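Hypothetical protein (Staphylococcus aureus subsp. aureus Mu50, PDB 4PEO) is probably an essential cysteine protease of the Prp family that trims the N-terminal nine residues from ribosomal protein bL27. Local coordinates at residues 44-57 with 69-83. Residues are numbered along the deposited sequence; the frame is centred on the assembly and turned at random.
Sequences SVNAIIGLTSERPD and IRSVDTNNDEAQLIL
Glu54 grips the chain after strand 67-70 with both carboxylate oxygens. OE2 accepts a nearly straight bond from Val72 N (2.8 Å) through its syn lone pair. OE1 takes Asp73 N at 2.8 Å, also from the syn side but 33° out of the carboxylate plane. A bend at chi2 (72°) turns the carboxylate back to these amides, while a water joins OE2 to Ser71 OG, itself hydrogen-bonded to Val14 O; three donors thus fix the buried group. Beside it, Asp57 and Arg70 form an antiparallel hydrogen-bonded pair, N to O in both directions.

Apolar contacts join helix 36-51 and the turn after it to helix 77-96. Ile82 CG2 lies against Ile48 CG1 (3.6 Å), and its CD1 meets Thr52 CG2 tip to tip (3.7 Å). The Ile48 and Leu83 side chains cross at about a right angle, CD1 meeting CD2, and Ala79 CB abuts Glu54 CB (3.6 Å).

Asn76 N-caps helix 77-96 through OD1 to Ala79 N. At the C-terminal end of 36-51, Thr52 OG1 accepts from Glu54 N in an ST turn and donates to Ile48 O, which takes Thr52 N from the opposite face.

Segments 44-51 and 77-83 run antiparallel (165°), axes 9.6 Å apart, side by side against the mixed sheet, where edge strand 57-59 pairs with 67-70 and Ile69 touches Val45; Thr85 of the second subunit packs on Ala47 and Ile82.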
loop_
_atom_site.group_PDB
_atom_site.type_symbol
_atom_site.label_atom_id
_atom_site.label_comp_id
_atom_site.label_asym_id
_atom_site.label_seq_id
_atom_site.Cartn_x
_atom_site.Cartn_y
_atom_site.Cartn_z
ATOM N N SER B 44 -1.094 -3.072 4.123
ATOM C CA SER B 44 -2.142 -3.586 3.225
ATOM C C SER B 44 -3.110 -4.504 3.950
ATOM O O SER B 44 -4.315 -4.385 3.741
ATOM C CB SER B 44 -1.545 -4.274 2.007
ATOM O OG SER B 44 -0.777 -3.318 1.296
ATOM N N VAL B 45 -2.597 -5.376 4.854
ATOM C CA VAL B 45 -3.462 -6.257 5.658
ATOM C C VAL B 45 -4.389 -5.390 6.531
ATOM O O VAL B 45 -5.602 -5.617 6.542
ATOM C CB VAL B 45 -2.621 -7.262 6.498
ATOM C CG1 VAL B 45 -3.512 -8.071 7.457
ATOM C CG2 VAL B 45 -1.842 -8.201 5.583
ATOM N N ASN B 46 -3.827 -4.367 7.207
ATOM C CA ASN B 46 -4.628 -3.462 8.030
ATOM C C ASN B 46 -5.689 -2.730 7.202
ATOM O O ASN B 46 -6.800 -2.507 7.696
ATOM C CB ASN B 46 -3.747 -2.472 8.765
ATOM C CG ASN B 46 -2.966 -3.091 9.902
ATOM O OD1 ASN B 46 -3.223 -4.215 10.342
ATOM N ND2 ASN B 46 -1.986 -2.367 10.402
ATOM N N ALA B 47 -5.357 -2.387 5.940
ATOM C CA ALA B 47 -6.299 -1.703 5.041
ATOM C C ALA B 47 -7.438 -2.648 4.628
ATOM O O ALA B 47 -8.601 -2.226 4.588
ATOM C CB ALA B 47 -5.571 -1.172 3.804
ATOM N N ILE B 48 -7.122 -3.918 4.324
ATOM C CA ILE B 48 -8.185 -4.860 3.949
ATOM C C ILE B 48 -9.191 -4.971 5.115
ATOM O O ILE B 48 -10.401 -4.860 4.909
ATOM C CB ILE B 48 -7.616 -6.256 3.564
ATOM C CG1 ILE B 48 -6.818 -6.199 2.250
ATOM C CG2 ILE B 48 -8.762 -7.315 3.492
ATOM C CD1 ILE B 48 -5.932 -7.488 1.976
ATOM N N ILE B 49 -8.664 -5.176 6.335
ATOM C CA ILE B 49 -9.479 -5.330 7.549
ATOM C C ILE B 49 -10.267 -4.061 7.905
ATOM O O ILE B 49 -11.453 -4.144 8.239
ATOM C CB ILE B 49 -8.604 -5.893 8.715
ATOM C CG1 ILE B 49 -8.109 -7.323 8.368
ATOM C CG2 ILE B 49 -9.354 -5.880 10.062
ATOM C CD1 ILE B 49 -6.901 -7.842 9.210
ATOM N N GLY B 50 -9.614 -2.911 7.809
ATOM C CA GLY B 50 -10.220 -1.637 8.164
ATOM C C GLY B 50 -11.135 -1.004 7.135
ATOM O O GLY B 50 -12.059 -0.275 7.509
ATOM N N LEU B 51 -10.894 -1.262 5.836
ATOM C CA LEU B 51 -11.647 -0.611 4.751
ATOM C C LEU B 51 -12.644 -1.473 4.000
ATOM O O LEU B 51 -13.420 -0.930 3.207
ATOM C CB LEU B 51 -10.684 0.035 3.736
ATOM C CG LEU B 51 -9.624 1.003 4.306
ATOM C CD1 LEU B 51 -8.605 1.379 3.247
ATOM C CD2 LEU B 51 -10.264 2.251 4.927
ATOM N N THR B 52 -12.575 -2.801 4.175
ATOM C CA THR B 52 -13.438 -3.755 3.462
ATOM C C THR B 52 -14.110 -4.727 4.435
ATOM O O THR B 52 -13.747 -4.773 5.615
ATOM C CB THR B 52 -12.641 -4.561 2.386
ATOM O OG1 THR B 52 -12.016 -5.702 2.996
ATOM C CG2 THR B 52 -11.587 -3.726 1.640
ATOM N N SER B 53 -15.025 -5.564 3.908
ATOM C CA SER B 53 -15.710 -6.609 4.678
ATOM C C SER B 53 -14.902 -7.925 4.669
ATOM O O SER B 53 -15.278 -8.886 5.343
ATOM C CB SER B 53 -17.105 -6.855 4.103
ATOM O OG SER B 53 -17.012 -7.239 2.739
ATOM N N GLU B 54 -13.804 -7.976 3.894
ATOM C CA GLU B 54 -12.980 -9.179 3.811
ATOM C C GLU B 54 -12.136 -9.378 5.075
ATOM O O GLU B 54 -11.552 -8.426 5.598
ATOM C CB GLU B 54 -12.109 -9.144 2.540
ATOM C CG GLU B 54 -10.895 -10.074 2.526
ATOM C CD GLU B 54 -11.125 -11.568 2.379
ATOM O OE1 GLU B 54 -12.285 -12.024 2.501
ATOM O OE2 GLU B 54 -10.125 -12.291 2.172
ATOM N N ARG B 55 -12.093 -10.620 5.568
ATOM C CA ARG B 55 -11.292 -10.990 6.735
ATOM C C ARG B 55 -10.391 -12.135 6.312
ATOM O O ARG B 55 -10.802 -13.302 6.339
ATOM C CB ARG B 55 -12.165 -11.345 7.959
ATOM C CG ARG B 55 -13.022 -10.181 8.455
ATOM C CD ARG B 55 -12.197 -9.047 9.032
ATOM N NE ARG B 55 -13.033 -7.939 9.490
ATOM C CZ ARG B 55 -13.373 -6.890 8.746
ATOM N NH1 ARG B 55 -12.952 -6.792 7.490
ATOM N NH2 ARG B 55 -14.145 -5.936 9.249
ATOM N N PRO B 56 -9.189 -11.807 5.797
ATOM C CA PRO B 56 -8.299 -12.876 5.318
ATOM C C PRO B 56 -7.846 -13.800 6.428
ATOM O O PRO B 56 -7.815 -13.402 7.603
ATOM C CB PRO B 56 -7.098 -12.125 4.734
ATOM C CG PRO B 56 -7.536 -10.696 4.581
ATOM C CD PRO B 56 -8.555 -10.478 5.669
ATOM N N ASP B 57 -7.467 -15.020 6.050
ATOM C CA ASP B 57 -6.951 -16.022 6.979
ATOM C C ASP B 57 -5.443 -15.769 7.045
ATOM O O ASP B 57 -4.745 -15.936 6.037
ATOM C CB ASP B 57 -7.284 -17.426 6.444
ATOM C CG ASP B 57 -7.033 -18.604 7.362
ATOM O OD1 ASP B 57 -6.490 -18.394 8.471
ATOM O OD2 ASP B 57 -7.378 -19.737 6.973
ATOM N N ILE B 69 -1.024 -14.607 3.959
ATOM C CA ILE B 69 -2.337 -14.006 3.776
ATOM C C ILE B 69 -3.092 -14.941 2.840
ATOM O O ILE B 69 -2.673 -15.128 1.694
ATOM C CB ILE B 69 -2.276 -12.588 3.148
ATOM C CG1 ILE B 69 -1.333 -11.637 3.916
ATOM C CG2 ILE B 69 -3.699 -12.025 2.971
ATOM C CD1 ILE B 69 -0.860 -10.417 3.041
ATOM N N ARG B 70 -4.201 -15.503 3.301
ATOM C CA ARG B 70 -5.035 -16.322 2.441
ATOM C C ARG B 70 -6.373 -15.606 2.267
ATOM O O ARG B 70 -7.054 -15.331 3.262
ATOM C CB ARG B 70 -5.214 -17.738 3.026
ATOM C CG ARG B 70 -6.374 -18.523 2.423
ATOM C CD ARG B 70 -6.115 -19.015 1.014
ATOM N NE ARG B 70 -7.228 -19.842 0.530
ATOM C CZ ARG B 70 -7.233 -20.501 -0.625
ATOM N NH1 ARG B 70 -6.170 -20.467 -1.424
ATOM N NH2 ARG B 70 -8.289 -21.220 -0.980
ATOM N N SER B 71 -6.748 -15.291 1.009
ATOM C CA SER B 71 -8.026 -14.626 0.754
ATOM C C SER B 71 -9.179 -15.558 1.074
ATOM O O SER B 71 -9.113 -16.772 0.800
ATOM C CB SER B 71 -8.123 -14.158 -0.697
ATOM O OG SER B 71 -7.054 -13.263 -0.977
ATOM N N VAL B 72 -10.222 -14.998 1.692
ATOM C CA VAL B 72 -11.419 -15.778 2.020
ATOM C C VAL B 72 -12.490 -15.484 0.963
ATOM O O VAL B 72 -12.946 -16.404 0.278
ATOM C CB VAL B 72 -11.891 -15.594 3.483
ATOM C CG1 VAL B 72 -13.226 -16.310 3.719
ATOM C CG2 VAL B 72 -10.832 -16.111 4.455
ATOM N N ASP B 73 -12.864 -14.209 0.811
ATOM C CA ASP B 73 -13.815 -13.798 -0.215
ATOM C C ASP B 73 -13.004 -13.261 -1.393
ATOM O O ASP B 73 -12.700 -12.060 -1.445
ATOM C CB ASP B 73 -14.817 -12.751 0.324
ATOM C CG ASP B 73 -15.844 -12.258 -0.694
ATOM O OD1 ASP B 73 -15.920 -12.842 -1.799
ATOM O OD2 ASP B 73 -16.549 -11.276 -0.393
ATOM N N THR B 74 -12.654 -14.148 -2.343
ATOM C CA THR B 74 -11.872 -13.772 -3.536
ATOM C C THR B 74 -12.677 -12.874 -4.489
ATOM O O THR B 74 -12.107 -12.270 -5.400
ATOM C CB THR B 74 -11.327 -15.017 -4.272
ATOM O OG1 THR B 74 -12.423 -15.798 -4.745
ATOM C CG2 THR B 74 -10.376 -15.850 -3.421
ATOM N N ASN B 75 -14.000 -12.794 -4.290
ATOM C CA ASN B 75 -14.850 -11.955 -5.124
ATOM C C ASN B 75 -15.075 -10.565 -4.522
ATOM O O ASN B 75 -15.875 -9.785 -5.047
ATOM C CB ASN B 75 -16.156 -12.653 -5.483
ATOM C CG ASN B 75 -15.974 -13.992 -6.148
ATOM O OD1 ASN B 75 -15.327 -14.159 -7.196
ATOM N ND2 ASN B 75 -16.532 -14.984 -5.513
ATOM N N ASN B 76 -14.350 -10.239 -3.442
ATOM C CA ASN B 76 -14.421 -8.915 -2.845
ATOM C C ASN B 76 -13.502 -8.016 -3.678
ATOM O O ASN B 76 -12.279 -8.080 -3.538
ATOM C CB ASN B 76 -14.004 -8.931 -1.363
ATOM C CG ASN B 76 -14.237 -7.602 -0.679
ATOM O OD1 ASN B 76 -13.797 -6.543 -1.139
ATOM N ND2 ASN B 76 -14.973 -7.621 0.414
ATOM N N ASP B 77 -14.095 -7.205 -4.569
ATOM C CA ASP B 77 -13.335 -6.339 -5.464
ATOM C C ASP B 77 -12.429 -5.357 -4.736
ATOM O O ASP B 77 -11.329 -5.080 -5.210
ATOM C CB ASP B 77 -14.269 -5.603 -6.434
ATOM C CG ASP B 77 -14.947 -6.496 -7.468
ATOM O OD1 ASP B 77 -14.545 -7.683 -7.599
ATOM O OD2 ASP B 77 -15.840 -6.001 -8.176
ATOM N N GLU B 78 -12.877 -4.840 -3.582
ATOM C CA GLU B 78 -12.089 -3.869 -2.811
ATOM C C GLU B 78 -10.839 -4.533 -2.220
ATOM O O GLU B 78 -9.739 -4.000 -2.380
ATOM C CB GLU B 78 -12.932 -3.248 -1.697
ATOM C CG GLU B 78 -13.957 -2.230 -2.162
ATOM C CD GLU B 78 -14.634 -1.516 -1.008
ATOM O OE1 GLU B 78 -14.968 -2.181 0.003
ATOM O OE2 GLU B 78 -14.824 -0.284 -1.113
ATOM N N ALA B 79 -10.993 -5.715 -1.577
ATOM C CA ALA B 79 -9.847 -6.449 -1.013
ATOM C C ALA B 79 -8.897 -6.842 -2.160
ATOM O O ALA B 79 -7.686 -6.719 -2.008
ATOM C CB ALA B 79 -10.330 -7.698 -0.277
ATOM N N GLN B 80 -9.450 -7.260 -3.322
ATOM C CA GLN B 80 -8.620 -7.624 -4.479
ATOM C C GLN B 80 -7.819 -6.418 -4.991
ATOM O O GLN B 80 -6.622 -6.558 -5.276
ATOM C CB GLN B 80 -9.461 -8.245 -5.592
ATOM C CG GLN B 80 -9.869 -9.700 -5.271
ATOM C CD GLN B 80 -8.664 -10.623 -5.212
ATOM O OE1 GLN B 80 -7.862 -10.668 -6.141
ATOM N NE2 GLN B 80 -8.511 -11.396 -4.139
ATOM N N LEU B 81 -8.451 -5.236 -5.041
ATOM C CA LEU B 81 -7.740 -4.016 -5.454
ATOM C C LEU B 81 -6.601 -3.706 -4.473
ATOM O O LEU B 81 -5.508 -3.333 -4.901
ATOM C CB LEU B 81 -8.694 -2.816 -5.551
ATOM C CG LEU B 81 -8.068 -1.511 -6.030
ATOM C CD1 LEU B 81 -7.477 -1.651 -7.437
ATOM C CD2 LEU B 81 -9.072 -0.381 -5.986
ATOM N N ILE B 82 -6.845 -3.864 -3.164
ATOM C CA ILE B 82 -5.802 -3.629 -2.155
ATOM C C ILE B 82 -4.640 -4.609 -2.346
ATOM O O ILE B 82 -3.473 -4.212 -2.284
ATOM C CB ILE B 82 -6.398 -3.657 -0.723
ATOM C CG1 ILE B 82 -7.387 -2.465 -0.543
ATOM C CG2 ILE B 82 -5.265 -3.588 0.329
ATOM C CD1 ILE B 82 -8.218 -2.527 0.765
ATOM N N LEU B 83 -4.951 -5.884 -2.624
ATOM C CA LEU B 83 -3.902 -6.882 -2.859
ATOM C C LEU B 83 -3.104 -6.561 -4.126
ATOM O O LEU B 83 -1.875 -6.664 -4.112
ATOM C CB LEU B 83 -4.505 -8.294 -2.913
ATOM C CG LEU B 83 -4.968 -8.841 -1.551
ATOM C CD1 LEU B 83 -5.843 -10.086 -1.747
ATOM C CD2 LEU B 83 -3.759 -9.154 -0.644
HETATM O O HOH W 1 -1.773 -2.076 -0.778
HETATM O O HOH W 2 -15.882 -4.832 1.349
HETATM O O HOH W 3 -8.405 -11.035 0.500
#